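Local coordinates for C2 toxin component I (Clostridium botulinum, PDB 2J3X), which serves as the enzymatic component of the binary C2 toxin, ADP-ribosylating actin in host cells, at residues E218-Y222 with F365-L369; F221-S226 with L351-P355; Q139-F144 with F401-P405. The protein carries 2 engineered substitutions. All coordinates share one frame; numbering follows the deposited sequence.

Interaction 1 of 3, residues E218-Y222 with F365-L369; sequences ELDFY and FRLRL
R366 reaches out from strand 363-369, in the five-stranded sheet, to D220 and E218 in the loop between strand 206-216 and helix 227-234, and with R368 the four side chains form a salt-bridge network. From CB the arginine runs extended, with CG anti to the backbone N (chi1 177°), which carries CD past D220 OD2 and lays the guanidinium side-on to the carboxylate. R366 NE meets D220 OD2 at 2.8 Å, nearly along the C-O direction. NH2 binds the same OD2, on its anti lone pair, and both bonds lie in the guanidinium plane; one carboxylate oxygen thus accepts two bent N-H...O hydrogen bonds, and the two flat groups are turned only 19° apart. NH2 has further partners, since it is hydrogen-bonded to T142 OG1 and stands 3.6 Å from E218 OE1, a purely electrostatic approach with the oxygen well off the guanidinium plane. NH1 turns to D422. The other oxygen of D220 is also engaged: OD1 takes the hydroxyl of Y298 and accepts from Y222 N at 2.9 Å, closing an Asx turn. E218, extended, places OE2 on R368 NE at 2.9 Å with a nearly straight bond (161°), while R368 NH1 goes to Q139. A water bridges the pair, donating to E218 OE1 at 2.7 Å and accepting from R368 NH2 at 2.9 Å.

Interaction 2 of 3, residues F221-S226 with L351-P355; sequences FYNKGS and LKSTP. With SO4 (sulfate ion), chain M.
Y222 O accepts S353 N at 2.8 Å, the one direct hydrogen bond between the loops 221-226 and 351-355; the donor approaches from above the carbonyl plane, off the lone pairs. On either side of this bond the two backbones are joined through water. One water takes F221 N and donates to L351 O, and another donates to N223 O at 2.7 Å while accepting from T354 N. G225 lets the chains close up: its positive phi (67°) carries the turn, and its CA lies 3.5 Å from L351 O in a CA-H...O contact, with K352 CG close by. The turn is further closed by K224 N and G225 N, both bonded to F221 O from the same face. S353 OG sits between its backbone N and carbonyl carbon (chi1 70°), which brings it to 3.5 Å from N223 CB; it binds L61 O and receives T354 OG1 at 2.9 Å. At the far end L351 CD1 lies 3.9 Å from F221 CE2, the two side chains running alongside each other, and S226 CB covers one face of the F221 ring. K224, extended, holds a sulfate through NZ to O3 at 2.8 Å, shared with K72 and R86. The Ser-Thr-Ser sequence characteristic of this toxin family lies in strand 347-350 and leads straight into L351. On the other segment, S226 caps helix 227-234 through W229 N, N223 packs on helix 65-73, and Y222 and S353 lean on Y298 of strand 295-301.

Interaction 3 of 3, residues Q139-F144 with F401-P405; sequences QEYTKF and FRITP
R402 grips T142 O end-on, NH2 at 2.8 Å on a carbonyl lone pair and NH1 at 3.0 Å from above the carbonyl plane, with the oxygen in the plane of the guanidinium. A bend at chi3 (69°) turns the arginine tip to this acceptor. Y141 CB lies over one face of the guanidinium, and F144 CE2 approaches R402 NH2 obliquely at 3.6 Å. Beside it, the amide of Q139 stacks flat on the F401 ring, planes 2° apart, with CD above the ring centre. The same phenyl ring turns its edge to the face of Y141 in an offset edge-to-face pair, centroids 5.9 Å apart, while E140 O comes within 3.4 Å of F401 CE1. F401 and R402 both face D422, a classic beta bulge in strand 397-411, which here meets the edge strand 141-143 of the eight-stranded sheet without joining it as a neighbouring strand. In the second shell, D422 forms a salt bridge with R402 NH2, and E108 O accepts from NH1. Q139 OE1 accepts from E140 N at 2.9 Å and also from R368 NH1, and NE2 binds E424, which together fix the rotation of the stacked amide. A water joins Y141 OH to F401 O.

Interaction 3 opens first, at 139-144, and is closed last, at 401-405, so its loop of 256 residues encloses the other two. Both start from one loop after strand 206-216, sharing F221 and Y222: from there the chain returns first at 351-355, closing interaction 2, and then at 365-369, closing the slightly longer loop of interaction 1. Interactions 1 and 3 both reach the five-stranded sheet and touch directly, whereas interaction 2 meets interaction 3 where the Y222 hydroxyl packs on T142 and its ring on F144. Together they tie the edge of the eight-stranded sheet and the loop leaving it to two strands and a loop of the second ADP-ribosyltransferase-like half.

Interaction 1 of 3, residues E218-Y222 with F365-L369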
loop_
_atom_site.group_PDB
_atom_site.type_symbol
_atom_site.label_atom_id
_atom_site.label_comp_id
_atom_site.label_asym_id
_atom_site.label_seq_id
_atom_site.Cartn_x
_atom_site.Cartn_y
_atom_site.Cartn_z
ATOM N N GLU A 218 -8.181 -2.355 -2.668
ATOM C CA GLU A 218 -8.127 -1.070 -3.300
ATOM C C GLU A 218 -7.425 -1.292 -4.646
ATOM O O GLU A 218 -6.398 -1.983 -4.696
ATOM C CB GLU A 218 -7.268 -0.105 -2.438
ATOM C CG GLU A 218 -7.272 1.289 -3.024
ATOM C CD GLU A 218 -6.500 2.233 -2.086
ATOM O OE1 GLU A 218 -5.576 1.764 -1.367
ATOM O OE2 GLU A 218 -6.806 3.432 -2.110
ATOM N N LEU A 219 -7.960 -0.720 -5.719
ATOM C CA LEU A 219 -7.419 -1.021 -7.075
ATOM C C LEU A 219 -5.999 -0.451 -7.158
ATOM O O LEU A 219 -5.796 0.742 -6.899
ATOM C CB LEU A 219 -8.270 -0.333 -8.136
ATOM C CG LEU A 219 -7.891 -0.649 -9.601
ATOM C CD1 LEU A 219 -7.854 -2.161 -9.860
ATOM C CD2 LEU A 219 -8.885 0.067 -10.513
ATOM N N ASP A 220 -5.023 -1.301 -7.452
ATOM C CA ASP A 220 -3.589 -0.901 -7.376
ATOM C C ASP A 220 -2.821 -1.972 -8.148
ATOM O O ASP A 220 -3.030 -3.201 -7.908
ATOM C CB ASP A 220 -3.172 -0.950 -5.906
ATOM C CG ASP A 220 -1.757 -0.427 -5.621
ATOM O OD1 ASP A 220 -0.884 -0.354 -6.542
ATOM O OD2 ASP A 220 -1.513 -0.160 -4.420
ATOM N N PHE A 221 -1.951 -1.545 -9.080
ATOM C CA PHE A 221 -1.234 -2.498 -9.936
ATOM C C PHE A 221 0.242 -2.618 -9.572
ATOM O O PHE A 221 0.979 -3.404 -10.221
ATOM C CB PHE A 221 -1.335 -2.018 -11.396
ATOM C CG PHE A 221 -2.806 -1.898 -11.846
ATOM C CD1 PHE A 221 -3.545 -3.058 -12.061
ATOM C CD2 PHE A 221 -3.414 -0.635 -11.984
ATOM C CE1 PHE A 221 -4.918 -2.930 -12.461
ATOM C CE2 PHE A 221 -4.769 -0.494 -12.370
ATOM C CZ PHE A 221 -5.507 -1.665 -12.593
ATOM N N TYR A 222 0.619 -1.963 -8.472
ATOM C CA TYR A 222 2.008 -2.070 -7.919
ATOM C C TYR A 222 2.992 -1.876 -9.081
ATOM O O TYR A 222 2.799 -0.931 -9.880
ATOM C CB TYR A 222 2.243 -3.384 -7.109
ATOM C CG TYR A 222 1.195 -3.497 -6.028
ATOM C CD1 TYR A 222 1.214 -2.674 -4.909
ATOM C CD2 TYR A 222 0.151 -4.407 -6.183
ATOM C CE1 TYR A 222 0.222 -2.780 -3.926
ATOM C CE2 TYR A 222 -0.881 -4.503 -5.228
ATOM C CZ TYR A 222 -0.839 -3.671 -4.131
ATOM O OH TYR A 222 -1.882 -3.812 -3.215
ATOM N N PHE A 365 5.607 7.926 -3.527
ATOM C CA PHE A 365 4.243 8.357 -3.231
ATOM C C PHE A 365 3.283 7.359 -3.821
ATOM O O PHE A 365 3.336 7.090 -5.023
ATOM C CB PHE A 365 3.905 9.724 -3.745
ATOM C CG PHE A 365 4.432 10.825 -2.850
ATOM C CD1 PHE A 365 3.717 11.237 -1.739
ATOM C CD2 PHE A 365 5.673 11.387 -3.112
ATOM C CE1 PHE A 365 4.205 12.281 -0.905
ATOM C CE2 PHE A 365 6.166 12.427 -2.272
ATOM C CZ PHE A 365 5.417 12.847 -1.169
ATOM N N ARG A 366 2.479 6.772 -2.927
ATOM C CA ARG A 366 1.433 5.804 -3.321
ATOM C C ARG A 366 0.145 6.637 -3.183
ATOM O O ARG A 366 -0.436 6.762 -2.110
ATOM C CB ARG A 366 1.533 4.567 -2.380
ATOM C CG ARG A 366 0.389 3.526 -2.708
ATOM C CD ARG A 366 0.647 2.216 -2.028
ATOM N NE ARG A 366 -0.470 1.297 -2.307
ATOM C CZ ARG A 366 -1.447 0.996 -1.436
ATOM N NH1 ARG A 366 -1.425 1.508 -0.200
ATOM N NH2 ARG A 366 -2.437 0.134 -1.820
ATOM N N LEU A 367 -0.276 7.259 -4.285
ATOM C CA LEU A 367 -1.298 8.308 -4.249
ATOM C C LEU A 367 -2.653 7.672 -4.512
ATOM O O LEU A 367 -2.820 7.020 -5.529
ATOM C CB LEU A 367 -1.066 9.349 -5.385
ATOM C CG LEU A 367 0.305 10.025 -5.219
ATOM C CD1 LEU A 367 0.591 10.907 -6.422
ATOM C CD2 LEU A 367 0.317 10.832 -3.905
ATOM N N ARG A 368 -3.614 7.885 -3.626
ATOM C CA ARG A 368 -4.981 7.484 -3.944
ATOM C C ARG A 368 -5.628 8.532 -4.833
ATOM O O ARG A 368 -5.826 9.679 -4.415
ATOM C CB ARG A 368 -5.782 7.254 -2.635
ATOM C CG ARG A 368 -7.309 6.902 -2.934
ATOM C CD ARG A 368 -8.082 6.852 -1.581
ATOM N NE ARG A 368 -7.395 5.894 -0.694
ATOM C CZ ARG A 368 -7.266 5.991 0.642
ATOM N NH1 ARG A 368 -7.770 7.011 1.297
ATOM N NH2 ARG A 368 -6.561 5.060 1.327
ATOM N N LEU A 369 -5.970 8.138 -6.058
ATOM C CA LEU A 369 -6.663 9.045 -6.965
ATOM C C LEU A 369 -8.125 8.748 -6.834
ATOM O O LEU A 369 -8.553 7.710 -7.274
ATOM C CB LEU A 369 -6.203 8.808 -8.425
ATOM C CG LEU A 369 -4.658 8.946 -8.605
ATOM C CD1 LEU A 369 -4.268 8.829 -10.130
ATOM C CD2 LEU A 369 -4.090 10.244 -7.964
HETATM O O HOH W 1 -4.327 3.560 0.164
#

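Interaction 2 of 3, residues F221-S226 with L351-P355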
loop_
_atom_site.group_PDB
_atom_site.type_symbol
_atom_site.label_atom_id
_atom_site.label_comp_id
_atom_site.label_asym_id
_atom_site.label_seq_id
_atom_site.Cartn_x
_atom_site.Cartn_y
_atom_site.Cartn_z
ATOM N N PHE A 221 -1.951 -1.545 -9.080
ATOM C CA PHE A 221 -1.234 -2.498 -9.936
ATOM C C PHE A 221 0.242 -2.618 -9.572
ATOM O O PHE A 221 0.979 -3.404 -10.221
ATOM C CB PHE A 221 -1.335 -2.018 -11.396
ATOM C CG PHE A 221 -2.806 -1.898 -11.846
ATOM C CD1 PHE A 221 -3.545 -3.058 -12.061
ATOM C CD2 PHE A 221 -3.414 -0.635 -11.984
ATOM C CE1 PHE A 221 -4.918 -2.930 -12.461
ATOM C CE2 PHE A 221 -4.769 -0.494 -12.370
ATOM C CZ PHE A 221 -5.507 -1.665 -12.593
ATOM N N TYR A 222 0.619 -1.963 -8.472
ATOM C CA TYR A 222 2.008 -2.070 -7.919
ATOM C C TYR A 222 2.992 -1.876 -9.081
ATOM O O TYR A 222 2.799 -0.931 -9.880
ATOM C CB TYR A 222 2.243 -3.384 -7.109
ATOM C CG TYR A 222 1.195 -3.497 -6.028
ATOM C CD1 TYR A 222 1.214 -2.674 -4.909
ATOM C CD2 TYR A 222 0.151 -4.407 -6.183
ATOM C CE1 TYR A 222 0.222 -2.780 -3.926
ATOM C CE2 TYR A 222 -0.881 -4.503 -5.228
ATOM C CZ TYR A 222 -0.839 -3.671 -4.131
ATOM O OH TYR A 222 -1.882 -3.812 -3.215
ATOM N N ASN A 223 4.011 -2.727 -9.184
ATOM C CA ASN A 223 5.041 -2.558 -10.231
ATOM C C ASN A 223 4.591 -3.002 -11.629
ATOM O O ASN A 223 5.213 -2.624 -12.624
ATOM C CB ASN A 223 6.350 -3.252 -9.811
ATOM C CG ASN A 223 6.206 -4.724 -9.669
ATOM O OD1 ASN A 223 5.077 -5.251 -9.541
ATOM N ND2 ASN A 223 7.342 -5.417 -9.624
ATOM N N LYS A 224 3.452 -3.723 -11.725
ATOM C CA LYS A 224 3.025 -4.286 -13.023
ATOM C C LYS A 224 2.292 -3.255 -13.872
ATOM O O LYS A 224 2.350 -3.312 -15.098
ATOM C CB LYS A 224 2.147 -5.558 -12.816
ATOM C CG LYS A 224 3.030 -6.733 -12.385
ATOM C CD LYS A 224 2.168 -7.951 -11.981
ATOM C CE LYS A 224 3.031 -9.153 -11.512
ATOM N NZ LYS A 224 2.196 -10.198 -10.791
ATOM N N GLY A 225 1.617 -2.307 -13.220
ATOM C CA GLY A 225 0.818 -1.268 -13.946
ATOM C C GLY A 225 -0.365 -1.919 -14.642
ATOM O O GLY A 225 -0.653 -3.113 -14.420
ATOM N N SER A 226 -1.027 -1.140 -15.504
ATOM C CA SER A 226 -2.113 -1.658 -16.338
ATOM C C SER A 226 -2.332 -0.714 -17.492
ATOM O O SER A 226 -3.061 0.269 -17.378
ATOM C CB SER A 226 -3.432 -1.758 -15.539
ATOM O OG SER A 226 -4.488 -2.305 -16.344
ATOM N N LEU A 351 0.789 4.363 -13.394
ATOM C CA LEU A 351 0.282 3.168 -12.728
ATOM C C LEU A 351 1.340 2.146 -12.332
ATOM O O LEU A 351 1.066 1.210 -11.552
ATOM C CB LEU A 351 -0.842 2.495 -13.616
ATOM C CG LEU A 351 -2.136 3.288 -13.812
ATOM C CD1 LEU A 351 -3.166 2.343 -14.479
ATOM C CD2 LEU A 351 -2.745 3.779 -12.462
ATOM N N LYS A 352 2.563 2.285 -12.881
ATOM C CA LYS A 352 3.658 1.439 -12.489
ATOM C C LYS A 352 4.392 2.005 -11.275
ATOM O O LYS A 352 4.808 3.182 -11.326
ATOM C CB LYS A 352 4.655 1.262 -13.650
ATOM C CG LYS A 352 4.105 0.454 -14.802
ATOM C CD LYS A 352 5.234 0.068 -15.761
ATOM C CE LYS A 352 5.536 1.197 -16.637
ATOM N NZ LYS A 352 6.279 0.765 -17.909
ATOM N N SER A 353 4.545 1.214 -10.210
ATOM C CA SER A 353 5.222 1.738 -9.013
ATOM C C SER A 353 6.697 2.034 -9.248
ATOM O O SER A 353 7.255 2.902 -8.545
ATOM C CB SER A 353 5.139 0.818 -7.793
ATOM O OG SER A 353 5.935 -0.340 -7.980
ATOM N N THR A 354 7.351 1.297 -10.156
ATOM C CA THR A 354 8.824 1.341 -10.185
ATOM C C THR A 354 9.389 1.287 -11.608
ATOM O O THR A 354 10.084 0.345 -11.977
ATOM C CB THR A 354 9.409 0.200 -9.342
ATOM O OG1 THR A 354 8.743 0.193 -8.062
ATOM C CG2 THR A 354 10.963 0.473 -9.083
ATOM N N PRO A 355 9.129 2.324 -12.405
ATOM C CA PRO A 355 9.772 2.337 -13.714
ATOM C C PRO A 355 11.298 2.364 -13.473
ATOM O O PRO A 355 11.743 3.038 -12.553
ATOM C CB PRO A 355 9.307 3.664 -14.306
ATOM C CG PRO A 355 8.114 4.058 -13.542
ATOM C CD PRO A 355 8.320 3.530 -12.145
HETATM S S SO4 M . 5.232 -12.902 -10.386
HETATM O O1 SO4 M . 6.131 -13.195 -9.214
HETATM O O2 SO4 M . 4.475 -14.130 -10.608
HETATM O O3 SO4 M . 4.270 -11.854 -10.026
HETATM O O4 SO4 M . 6.015 -12.548 -11.575
HETATM O O HOH W 2 -1.275 1.140 -9.850
HETATM O O HOH W 3 7.147 -0.809 -12.124
#

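Interaction 3 of 3, residues Q139-F144 with F401-P405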
loop_
_atom_site.group_PDB
_atom_site.type_symbol
_atom_site.label_atom_id
_atom_site.label_comp_id
_atom_site.label_asym_id
_atom_site.label_seq_id
_atom_site.Cartn_x
_atom_site.Cartn_y
_atom_site.Cartn_z
ATOM N N GLN A 139 -10.604 5.222 6.863
ATOM C CA GLN A 139 -9.352 5.283 6.127
ATOM C C GLN A 139 -9.026 3.874 5.664
ATOM O O GLN A 139 -9.559 2.898 6.212
ATOM C CB GLN A 139 -8.213 5.808 7.036
ATOM C CG GLN A 139 -6.867 5.958 6.277
ATOM C CD GLN A 139 -6.996 6.864 5.082
ATOM O OE1 GLN A 139 -7.263 6.409 3.964
ATOM N NE2 GLN A 139 -6.870 8.173 5.319
ATOM N N GLU A 140 -8.191 3.733 4.637
ATOM C CA GLU A 140 -7.938 2.386 4.086
ATOM C C GLU A 140 -6.460 2.076 4.122
ATOM O O GLU A 140 -5.624 2.838 3.567
ATOM C CB GLU A 140 -8.463 2.326 2.659
ATOM C CG GLU A 140 -8.356 0.931 2.027
ATOM C CD GLU A 140 -9.143 0.845 0.732
ATOM O OE1 GLU A 140 -9.228 1.866 -0.001
ATOM O OE2 GLU A 140 -9.669 -0.246 0.437
ATOM N N TYR A 141 -6.116 0.981 4.792
ATOM C CA TYR A 141 -4.703 0.651 5.078
ATOM C C TYR A 141 -4.329 -0.671 4.450
ATOM O O TYR A 141 -4.816 -1.727 4.858
ATOM C CB TYR A 141 -4.517 0.528 6.586
ATOM C CG TYR A 141 -4.820 1.820 7.306
ATOM C CD1 TYR A 141 -3.881 2.859 7.365
ATOM C CD2 TYR A 141 -6.072 1.992 7.963
ATOM C CE1 TYR A 141 -4.182 4.054 8.054
ATOM C CE2 TYR A 141 -6.374 3.158 8.641
ATOM C CZ TYR A 141 -5.417 4.188 8.701
ATOM O OH TYR A 141 -5.718 5.354 9.387
ATOM N N THR A 142 -3.442 -0.646 3.454
ATOM C CA THR A 142 -3.129 -1.864 2.736
ATOM C C THR A 142 -2.049 -2.700 3.417
ATOM O O THR A 142 -0.979 -2.182 3.838
ATOM C CB THR A 142 -2.640 -1.468 1.301
ATOM O OG1 THR A 142 -3.613 -0.580 0.742
ATOM C CG2 THR A 142 -2.409 -2.714 0.398
ATOM N N LYS A 143 -2.291 -4.019 3.491
ATOM C CA LYS A 143 -1.289 -4.968 3.902
ATOM C C LYS A 143 -0.607 -5.488 2.631
ATOM O O LYS A 143 -1.164 -6.269 1.885
ATOM C CB LYS A 143 -1.954 -6.129 4.674
ATOM C CG LYS A 143 -0.888 -7.083 5.298
ATOM C CD LYS A 143 -0.365 -6.550 6.644
ATOM C CE LYS A 143 0.630 -7.534 7.258
ATOM N NZ LYS A 143 1.088 -6.863 8.520
ATOM N N PHE A 144 0.594 -4.977 2.353
ATOM C CA PHE A 144 1.269 -5.360 1.111
ATOM C C PHE A 144 1.658 -6.825 1.053
ATOM O O PHE A 144 1.591 -7.432 -0.031
ATOM C CB PHE A 144 2.506 -4.462 0.904
ATOM C CG PHE A 144 2.173 -3.015 0.885
ATOM C CD1 PHE A 144 1.387 -2.444 -0.149
ATOM C CD2 PHE A 144 2.653 -2.186 1.912
ATOM C CE1 PHE A 144 1.112 -1.036 -0.148
ATOM C CE2 PHE A 144 2.381 -0.804 1.927
ATOM C CZ PHE A 144 1.597 -0.235 0.906
ATOM N N PHE A 401 -0.987 9.807 5.016
ATOM C CA PHE A 401 -1.607 9.161 6.170
ATOM C C PHE A 401 -0.881 7.924 6.653
ATOM O O PHE A 401 -1.218 7.399 7.730
ATOM C CB PHE A 401 -3.128 8.947 5.888
ATOM C CG PHE A 401 -3.404 7.905 4.842
ATOM C CD1 PHE A 401 -3.418 6.496 5.205
ATOM C CD2 PHE A 401 -3.620 8.280 3.503
ATOM C CE1 PHE A 401 -3.654 5.503 4.198
ATOM C CE2 PHE A 401 -3.852 7.268 2.492
ATOM C CZ PHE A 401 -3.842 5.912 2.842
ATOM N N ARG A 402 0.130 7.431 5.926
ATOM C CA ARG A 402 0.953 6.348 6.472
ATOM C C ARG A 402 2.206 6.262 5.618
ATOM O O ARG A 402 2.180 6.587 4.427
ATOM C CB ARG A 402 0.186 5.012 6.362
ATOM C CG ARG A 402 0.925 3.828 7.002
ATOM C CD ARG A 402 0.034 2.538 6.923
ATOM N NE ARG A 402 -0.096 2.094 5.519
ATOM C CZ ARG A 402 -0.345 0.832 5.123
ATOM N NH1 ARG A 402 -0.574 -0.137 6.025
ATOM N NH2 ARG A 402 -0.328 0.543 3.811
ATOM N N ILE A 403 3.290 5.837 6.246
ATOM C CA ILE A 403 4.572 5.708 5.585
ATOM C C ILE A 403 5.130 4.408 6.048
ATOM O O ILE A 403 5.320 4.160 7.258
ATOM C CB ILE A 403 5.559 6.871 5.979
ATOM C CG1 ILE A 403 4.982 8.197 5.537
ATOM C CG2 ILE A 403 6.929 6.662 5.256
ATOM C CD1 ILE A 403 5.621 9.405 6.300
ATOM N N THR A 404 5.406 3.548 5.070
ATOM C CA THR A 404 5.866 2.192 5.320
ATOM C C THR A 404 7.297 1.955 4.805
ATOM O O THR A 404 7.528 2.086 3.609
ATOM C CB THR A 404 4.939 1.211 4.561
ATOM O OG1 THR A 404 3.590 1.376 5.084
ATOM C CG2 THR A 404 5.388 -0.199 4.874
ATOM N N PRO A 405 8.231 1.573 5.681
ATOM C CA PRO A 405 9.620 1.304 5.149
ATOM C C PRO A 405 9.663 -0.019 4.376
ATOM O O PRO A 405 8.972 -0.988 4.760
ATOM C CB PRO A 405 10.469 1.112 6.434
ATOM C CG PRO A 405 9.575 1.450 7.566
ATOM C CD PRO A 405 8.127 1.329 7.118
HETATM O O HOH W 4 -3.969 7.393 9.338
#